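Local coordinates for protein hydroxyglutarate synthase (Oryza sativa, PDB 6W1K) that uses iron(II) and dioxygen to decarboxylate and hydroxylate 2-oxoadipate to D-2-hydroxyglutarate, a step of plant lysine catabolism, at residues A[12-15]-A[16-20]; A[289-292]-A[293-297]. All coordinates share one frame; numbering follows the deposited sequence.

Contact 1: A[12-15]-A[16-20]; sequences DALP and KGADS
P15 and A18 meet at the start of a helix, where the proline ring lies beside the alanine methyl with P15 CG 4.1 Å from A18 CB. The carbonyl of P15 turns into the first turn and takes the amide of D19: D19 N lies 3.0 Å from P15 O in a nearly straight bond, the N-H...O angle being 164°. L14, one residue earlier, faces the same turn. Its CB packs 4.3 Å from A18 CB, while CD1 reaches the backbone of D19, 4.0 Å from D19 CA. The arrangement is the N-terminal end of helix 16-36 with P15 as N-cap residue; a proline can offer a carbonyl here but has no polar side chain with which to cap the first amides. Hydrophobic cover comes from F82, a loop residue touched by both L14 and A18, and from P105, which also lies against L14. D19 supplies a polar link back to L14. Its CG stands anti to the backbone N (chi1 -171°), a rotation that turns the carboxylate to the side of L14, where two waters join it to the backbone: one accepts from L14 N at 2.9 Å and lies 3.0 Å from D19 OD2, and the other lies 2.8 Å from L14 O and 2.9 Å from D19 OD2. The second carboxylate oxygen, OD1, forms a salt bridge with R23 one turn further along the helix.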
ATOM      1  N   ASP A  12       2.657 -15.630 -16.700  1.00 26.96           N
ATOM      2  CA  ASP A  12       3.054 -16.924 -16.168  1.00 28.59           C
ATOM      3  C   ASP A  12       2.565 -17.084 -14.736  1.00 25.55           C
ATOM      4  O   ASP A  12       2.563 -16.140 -13.946  1.00 23.73           O
ATOM      5  CB  ASP A  12       4.568 -17.068 -16.181  1.00 29.91           C
ATOM      6  CG  ASP A  12       5.127 -17.470 -17.520  1.00 33.49           C
ATOM      7  OD1 ASP A  12       4.441 -17.257 -18.546  1.00 35.27           O
ATOM      8  OD2 ASP A  12       6.299 -17.936 -17.518  1.00 32.72           O
ATOM      9  N   ALA A  13       2.155 -18.292 -14.414  1.00 25.73           N
ATOM     10  CA  ALA A  13       1.973 -18.743 -13.043  1.00 25.79           C
ATOM     11  C   ALA A  13       3.285 -19.215 -12.438  1.00 25.06           C
ATOM     12  O   ALA A  13       4.141 -19.783 -13.120  1.00 25.72           O
ATOM     13  CB  ALA A  13       0.977 -19.903 -12.985  1.00 27.17           C
ATOM     14  N   LEU A  14       3.416 -19.036 -11.134  1.00 24.32           N
ATOM     15  CA  LEU A  14       4.596 -19.575 -10.442  1.00 24.25           C
ATOM     16  C   LEU A  14       4.541 -21.107 -10.288  1.00 25.65           C
ATOM     17  O   LEU A  14       3.465 -21.710 -10.211  1.00 25.64           O
ATOM     18  CB  LEU A  14       4.721 -18.954  -9.076  1.00 23.57           C
ATOM     19  CG  LEU A  14       5.124 -17.461  -9.057  1.00 24.02           C
ATOM     20  CD1 LEU A  14       5.055 -17.003  -7.625  1.00 24.46           C
ATOM     21  CD2 LEU A  14       6.488 -17.190  -9.637  1.00 24.41           C
ATOM     22  N   PRO A  15       5.690 -21.760 -10.244  1.00 28.11           N
ATOM     23  CA  PRO A  15       5.710 -23.153  -9.777  1.00 27.56           C
ATOM     24  C   PRO A  15       5.213 -23.249  -8.337  1.00 25.81           C
ATOM     25  O   PRO A  15       5.205 -22.273  -7.573  1.00 22.94           O
ATOM     26  CB  PRO A  15       7.188 -23.567  -9.901  1.00 31.19           C
ATOM     27  CG  PRO A  15       7.953 -22.321 -10.055  1.00 34.69           C
ATOM     28  CD  PRO A  15       7.037 -21.243 -10.553  1.00 31.30           C
ATOM     29  N   LYS A  16       4.820 -24.473  -7.963  1.00 26.09           N
ATOM     30  CA  LYS A  16       4.055 -24.678  -6.733  1.00 31.68           C
ATOM     31  C   LYS A  16       4.825 -24.273  -5.477  1.00 27.80           C
ATOM     32  O   LYS A  16       4.242 -23.686  -4.554  1.00 25.89           O
ATOM     33  CB  LYS A  16       3.611 -26.147  -6.630  1.00 41.92           C
ATOM     34  CG  LYS A  16       2.696 -26.388  -5.425  1.00 51.37           C
ATOM     35  CD  LYS A  16       1.704 -27.523  -5.662  1.00 59.29           C
ATOM     36  CE  LYS A  16       2.148 -28.749  -4.924  1.00 68.13           C
ATOM     37  NZ  LYS A  16       1.027 -29.721  -4.592  1.00 74.51           N
ATOM     38  N   GLY A  17       6.122 -24.592  -5.395  1.00 26.47           N
ATOM     39  CA  GLY A  17       6.891 -24.187  -4.221  1.00 24.85           C
ATOM     40  C   GLY A  17       7.040 -22.679  -4.102  1.00 22.97           C
ATOM     41  O   GLY A  17       6.907 -22.105  -3.009  1.00 22.09           O
ATOM     42  N   ALA A  18       7.390 -22.023  -5.209  1.00 21.63           N
ATOM     43  CA  ALA A  18       7.556 -20.576  -5.201  1.00 21.24           C
ATOM     44  C   ALA A  18       6.274 -19.859  -4.804  1.00 21.21           C
ATOM     45  O   ALA A  18       6.310 -18.860  -4.089  1.00 20.62           O
ATOM     46  CB  ALA A  18       8.010 -20.127  -6.585  1.00 20.36           C
ATOM     47  N   ASP A  19       5.142 -20.317  -5.305  1.00 22.88           N
ATOM     48  CA  ASP A  19       3.864 -19.698  -4.967  1.00 25.20           C
ATOM     49  C   ASP A  19       3.590 -19.810  -3.476  1.00 23.66           C
ATOM     50  O   ASP A  19       3.275 -18.808  -2.812  1.00 21.58           O
ATOM     51  CB  ASP A  19       2.752 -20.369  -5.782  1.00 29.38           C
ATOM     52  CG  ASP A  19       1.418 -19.641  -5.669  1.00 35.27           C
ATOM     53  OD1 ASP A  19       0.873 -19.535  -4.540  1.00 33.45           O
ATOM     54  OD2 ASP A  19       0.905 -19.197  -6.724  1.00 39.43           O
ATOM     55  N   SER A  20       3.772 -21.010  -2.926  1.00 24.77           N
ATOM     56  CA  SER A  20       3.618 -21.239  -1.484  1.00 26.41           C
ATOM     57  C   SER A  20       4.586 -20.388  -0.679  1.00 24.78           C
ATOM     58  O   SER A  20       4.217 -19.769   0.337  1.00 24.13           O
ATOM     59  CB  SER A  20       3.841 -22.731  -1.155  1.00 31.07           C
ATOM     60  OG  SER A  20       2.871 -23.507  -1.794  1.00 35.55           O
TER
HETATM   61  O   HOH W   1       1.340 -17.962  -9.398  1.00 25.90           O
HETATM   62  O   HOH W   2       1.100 -21.118  -8.863  1.00 28.90           O

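Contact 2: A[289-292]-A[293-297]; sequences HRRD and GFEVG
R291 and F294 are joined by one of three polar links that bind this bend in the chain. R291 NH1 donates 2.8 Å to D292 O, with the acceptor close to the guanidinium plane, and makes a second, weak bond to F294 O at 3.4 Å. Bends at chi2 (80°) and chi3 carry the guanidinium forward beside the residues that follow, so that one nitrogen serves two backbone carbonyls. D292 grips the turn differently: its OD1 lies 2.7 Å from G293 N, the amide approaching from above the carboxylate plane.

Salt bridges fix both side chains from outside the bend, R291 NE with D236 and D292 OD1 with R121. With a leucine in place of R291, D292 O and F294 O would probably lose their shared donor and D236 its positive mate.

Van der Waals contact is slighter. R291 NH2 lies 3.8 Å from E295 CG, where the two side chains pass at a slant with guanidinium and carboxylate planes 78° apart. E295 is the N-cap of helix 296-302, and its OE1 caps the backbone N of N298.

Backbone shape matters at G293, whose phi of 78° favours glycine and where a CB would clash with D292 O. Beyond it the CB of F294 points away from 289-292, and its ring meets H59 edge-to-face, about 4 Å from the bound 2-oxoadipate. The chain thus enters a helix start capped by a side chain, with F294 lining the 2-oxoadipate pocket next to the iron ligand H59, at a site that nickel occupies in this crystal.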
ATOM      1  N   HIS A 289     -12.577  -8.052 -15.775  1.00 50.66           N
ATOM      2  CA  HIS A 289     -13.591  -7.212 -16.400  1.00 48.96           C
ATOM      3  C   HIS A 289     -13.700  -5.838 -15.764  1.00 45.43           C
ATOM      4  O   HIS A 289     -14.557  -5.048 -16.177  1.00 44.63           O
ATOM      5  CB  HIS A 289     -14.955  -7.871 -16.296  1.00 51.77           C
ATOM      6  CG  HIS A 289     -15.074  -9.145 -17.054  1.00 58.06           C
ATOM      7  ND1 HIS A 289     -15.413 -10.337 -16.453  1.00 58.84           N
ATOM      8  CD2 HIS A 289     -14.925  -9.414 -18.374  1.00 60.19           C
ATOM      9  CE1 HIS A 289     -15.476 -11.287 -17.370  1.00 62.21           C
ATOM     10  NE2 HIS A 289     -15.179 -10.754 -18.543  1.00 63.18           N
ATOM     11  N   ARG A 290     -12.902  -5.574 -14.737  1.00 42.21           N
ATOM     12  CA  ARG A 290     -13.004  -4.385 -13.912  1.00 39.95           C
ATOM     13  C   ARG A 290     -11.804  -3.479 -14.156  1.00 38.30           C
ATOM     14  O   ARG A 290     -10.732  -3.921 -14.587  1.00 38.17           O
ATOM     15  CB  ARG A 290     -13.107  -4.778 -12.432  1.00 40.74           C
ATOM     16  CG  ARG A 290     -14.261  -5.726 -12.120  1.00 42.76           C
ATOM     17  CD  ARG A 290     -14.322  -6.036 -10.618  1.00 45.89           C
ATOM     18  NE  ARG A 290     -15.521  -6.782 -10.241  1.00 49.29           N
ATOM     19  CZ  ARG A 290     -16.688  -6.221  -9.940  1.00 49.30           C
ATOM     20  NH1 ARG A 290     -16.821  -4.902  -9.962  1.00 46.55           N
ATOM     21  NH2 ARG A 290     -17.720  -6.976  -9.609  1.00 50.03           N
ATOM     22  N   ARG A 291     -12.003  -2.196 -13.878  1.00 37.44           N
ATOM     23  CA  ARG A 291     -10.942  -1.213 -14.030  1.00 40.03           C
ATOM     24  C   ARG A 291      -9.718  -1.639 -13.232  1.00 37.04           C
ATOM     25  O   ARG A 291      -9.798  -1.880 -12.024  1.00 36.23           O
ATOM     26  CB  ARG A 291     -11.445   0.158 -13.577  1.00 45.65           C
ATOM     27  CG  ARG A 291     -10.333   1.144 -13.203  1.00 52.32           C
ATOM     28  CD  ARG A 291      -9.715   1.770 -14.448  1.00 50.47           C
ATOM     29  NE  ARG A 291      -9.446   3.204 -14.284  1.00 47.58           N
ATOM     30  CZ  ARG A 291      -8.356   3.713 -13.717  1.00 45.51           C
ATOM     31  NH1 ARG A 291      -7.393   2.915 -13.231  1.00 43.34           N
ATOM     32  NH2 ARG A 291      -8.223   5.031 -13.628  1.00 44.38           N
ATOM     33  N   ASP A 292      -8.590  -1.751 -13.921  1.00 35.15           N
ATOM     34  CA  ASP A 292      -7.339  -2.145 -13.302  1.00 36.02           C
ATOM     35  C   ASP A 292      -6.460  -0.923 -13.045  1.00 35.60           C
ATOM     36  O   ASP A 292      -6.726   0.189 -13.498  1.00 37.49           O
ATOM     37  CB  ASP A 292      -6.596  -3.168 -14.168  1.00 37.14           C
ATOM     38  CG  ASP A 292      -5.657  -4.056 -13.350  1.00 38.90           C
ATOM     39  OD1 ASP A 292      -5.505  -3.797 -12.117  1.00 38.55           O
ATOM     40  OD2 ASP A 292      -5.071  -5.003 -13.950  1.00 39.99           O
ATOM     41  N   GLY A 293      -5.406  -1.149 -12.278  1.00 33.84           N
ATOM     42  CA  GLY A 293      -4.419  -0.115 -12.071  1.00 32.53           C
ATOM     43  C   GLY A 293      -4.868   0.932 -11.061  1.00 30.95           C
ATOM     44  O   GLY A 293      -5.697   0.681 -10.180  1.00 29.08           O
ATOM     45  N   PHE A 294      -4.326   2.132 -11.220  1.00 32.65           N
ATOM     46  CA  PHE A 294      -4.410   3.175 -10.195  1.00 33.85           C
ATOM     47  C   PHE A 294      -4.619   4.515 -10.889  1.00 35.27           C
ATOM     48  O   PHE A 294      -4.663   4.598 -12.117  1.00 35.27           O
ATOM     49  CB  PHE A 294      -3.156   3.162  -9.322  1.00 33.29           C
ATOM     50  CG  PHE A 294      -2.972   1.882  -8.554  1.00 33.48           C
ATOM     51  CD1 PHE A 294      -3.463   1.759  -7.262  1.00 35.24           C
ATOM     52  CD2 PHE A 294      -2.328   0.802  -9.136  1.00 31.73           C
ATOM     53  CE1 PHE A 294      -3.310   0.577  -6.575  1.00 36.33           C
ATOM     54  CE2 PHE A 294      -2.157  -0.390  -8.460  1.00 32.38           C
ATOM     55  CZ  PHE A 294      -2.631  -0.504  -7.173  1.00 34.36           C
ATOM     56  N   GLU A 295      -4.771   5.574 -10.104  1.00 37.07           N
ATOM     57  CA  GLU A 295      -5.105   6.879 -10.671  1.00 39.35           C
ATOM     58  C   GLU A 295      -4.382   7.956  -9.884  1.00 36.85           C
ATOM     59  O   GLU A 295      -4.498   8.024  -8.655  1.00 33.90           O
ATOM     60  CB  GLU A 295      -6.624   7.103 -10.663  1.00 46.72           C
ATOM     61  CG  GLU A 295      -7.091   8.086 -11.745  1.00 55.70           C
ATOM     62  CD  GLU A 295      -6.985   9.523 -11.268  1.00 58.27           C
ATOM     63  OE1 GLU A 295      -7.268   9.745 -10.073  1.00 57.57           O
ATOM     64  OE2 GLU A 295      -6.622  10.426 -12.066  1.00 60.62           O
ATOM     65  N   VAL A 296      -3.631   8.797 -10.596  1.00 38.95           N
ATOM     66  CA  VAL A 296      -2.777   9.778  -9.934  1.00 42.80           C
ATOM     67  C   VAL A 296      -3.598  10.667  -9.006  1.00 42.46           C
ATOM     68  O   VAL A 296      -3.206  10.915  -7.861  1.00 42.72           O
ATOM     69  CB  VAL A 296      -2.014  10.594 -10.995  1.00 46.49           C
ATOM     70  CG1 VAL A 296      -3.024  11.271 -11.965  1.00 45.88           C
ATOM     71  CG2 VAL A 296      -1.105  11.607 -10.309  1.00 48.37           C
ATOM     72  N   GLY A 297      -4.761  11.146  -9.470  1.00 43.12           N
ATOM     73  CA  GLY A 297      -5.591  12.007  -8.639  1.00 43.90           C
ATOM     74  C   GLY A 297      -5.995  11.370  -7.318  1.00 44.17           C
ATOM     75  O   GLY A 297      -5.882  11.988  -6.254  1.00 46.16           O
TER

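Overall arrangement
Contact 1 comes first along the chain and contact 2 near its end, with their centres 26 Å apart and their nearest atoms about 13 Å apart, so they do not touch. Each leads a loop into the start of a helix: 16-36 for contact 1, 296-302 for contact 2. Contact 1 sits at the surface, its centre about 23 Å from the centre of the chain and away from the metal and substrate sites. Contact 2 is deeper, its centre about 14 Å from the centre of the chain, and follows strand 258-271, which carries the metal ligand E267. Contact 1 thus starts the long N-terminal helix 16-36 at the surface, whereas contact 2 borders the substrate pocket beside the mixed sheet.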